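Local coordinates for monomethylamine methyltransferase mtmB1 (Methanosarcina barkeri, PDB 1NTH) that transfers the methyl group of monomethylamine to the corrinoid cofactor of its partner protein MtmC during methanogenesis from methylamine, at the interface of chains A and B. Coordinates in Å, arbitrary orientation; residue numbers count along the deposited sequence, not the author numbering. Chains: chain A/B, Monomethylamine methyltransferase mtmB1.

The interface of chains A and B. Residues chain A 141, 185-186, 189; chain B 141, 185-186, 189.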
# COMPACT_ATOMS: atom_id res chain seq x y z
N MET A 141 -25.90 9.58 2.47
CA MET A 141 -25.13 8.92 3.52
C MET A 141 -26.01 8.42 4.67
O MET A 141 -25.90 7.27 5.08
CB MET A 141 -24.02 9.85 4.04
CG MET A 141 -22.84 9.93 3.07
SD MET A 141 -21.40 10.77 3.74
CE MET A 141 -20.96 9.68 5.06
N ARG A 185 -17.85 5.93 -2.62
CA ARG A 185 -17.03 6.72 -1.71
C ARG A 185 -17.91 7.21 -0.55
O ARG A 185 -17.52 7.12 0.61
CB ARG A 185 -16.39 7.90 -2.44
CG ARG A 185 -15.15 7.50 -3.24
CD ARG A 185 -14.63 8.63 -4.13
NE ARG A 185 -13.32 8.30 -4.67
CZ ARG A 185 -12.75 8.90 -5.72
NH1 ARG A 185 -13.39 9.87 -6.37
NH2 ARG A 185 -11.55 8.52 -6.13
N LEU A 186 -19.10 7.71 -0.87
CA LEU A 186 -20.01 8.19 0.16
C LEU A 186 -20.52 7.05 1.03
O LEU A 186 -20.63 7.18 2.25
CB LEU A 186 -21.21 8.91 -0.47
CG LEU A 186 -20.93 10.23 -1.18
CD1 LEU A 186 -22.22 10.75 -1.80
CD2 LEU A 186 -20.37 11.24 -0.18
N ASN A 189 -18.10 5.89 3.43
CA ASN A 189 -17.94 6.91 4.46
C ASN A 189 -19.03 6.75 5.51
O ASN A 189 -18.82 6.95 6.71
CB ASN A 189 -18.07 8.31 3.81
CG ASN A 189 -16.86 9.21 4.03
OD1 ASN A 189 -16.54 9.57 5.17
ND2 ASN A 189 -16.16 9.59 2.92
N MET B 141 -20.25 18.51 3.95
CA MET B 141 -19.55 18.28 2.69
C MET B 141 -19.73 19.42 1.69
O MET B 141 -18.75 19.91 1.13
CB MET B 141 -19.98 16.94 2.08
CG MET B 141 -19.34 15.75 2.80
SD MET B 141 -19.58 14.17 1.96
CE MET B 141 -18.69 14.46 0.45
N ARG B 185 -12.51 12.55 6.84
CA ARG B 185 -13.02 11.57 5.89
C ARG B 185 -14.06 12.25 5.00
O ARG B 185 -14.05 12.09 3.78
CB ARG B 185 -13.63 10.37 6.61
CG ARG B 185 -12.58 9.38 7.10
CD ARG B 185 -13.16 8.29 8.00
NE ARG B 185 -12.18 7.22 8.22
CZ ARG B 185 -12.25 6.32 9.20
NH1 ARG B 185 -13.25 6.35 10.07
NH2 ARG B 185 -11.30 5.39 9.30
N LEU B 186 -14.96 13.02 5.61
CA LEU B 186 -15.99 13.72 4.85
C LEU B 186 -15.39 14.81 3.96
O LEU B 186 -15.80 14.99 2.81
CB LEU B 186 -17.02 14.36 5.78
CG LEU B 186 -17.91 13.41 6.58
CD1 LEU B 186 -18.81 14.22 7.51
CD2 LEU B 186 -18.75 12.57 5.62
N ASN B 189 -13.79 13.52 1.01
CA ASN B 189 -14.82 13.03 0.10
C ASN B 189 -15.37 14.19 -0.72
O ASN B 189 -15.69 14.06 -1.91
CB ASN B 189 -15.98 12.41 0.93
CG ASN B 189 -16.27 10.96 0.58
OD1 ASN B 189 -16.68 10.65 -0.55
ND2 ASN B 189 -16.08 10.04 1.56
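Two TIM-barrel subunits of the monomethylamine methyltransferase family meet here about a two-fold axis, helix 174-193 of one against its copy in the other, with helix 140-148 beside each. The enzyme assembles as a dimer of homotrimers, and a two-fold contact of this kind joins subunits of opposite trimers. The densest part lies on the axis, where A:Asn189 and B:Asn189 point at each other tip to tip, their amide planes turned 52° apart. Each buries about 60 Å² against the partner chain, far more than any neighbour in this patch. As built, the two ND2 atoms overlap impossibly, a model error at the symmetry axis, so this pair carries no bond. The chi1 of -123° is an unusual value, which also advises caution about the exact amide placement. In this pose, ND2 of B:Asn189 makes a weak hydrogen bond of 3.4 Å to the backbone carbonyl O of A:Arg185, and the twin runs the other way. The amide oxygen OD1 of A:Asn189 rests 3.4 Å from CB of B:Arg185. Flanking the axis, A:Met141 and B:Leu186 cross obliquely in apolar contact. The thioether chain, extended through chi2 and bent at chi3 (64°), brings both SD and CE of A:Met141 against one methyl branch, with CE lying 3.7 Å from CD2 of B:Leu186. Packing is looser at A:Arg185, which loses 13 Å² and touches through its CB, while its chain runs extended from CG to NE and carries the guanidinium away from the asparagine pair.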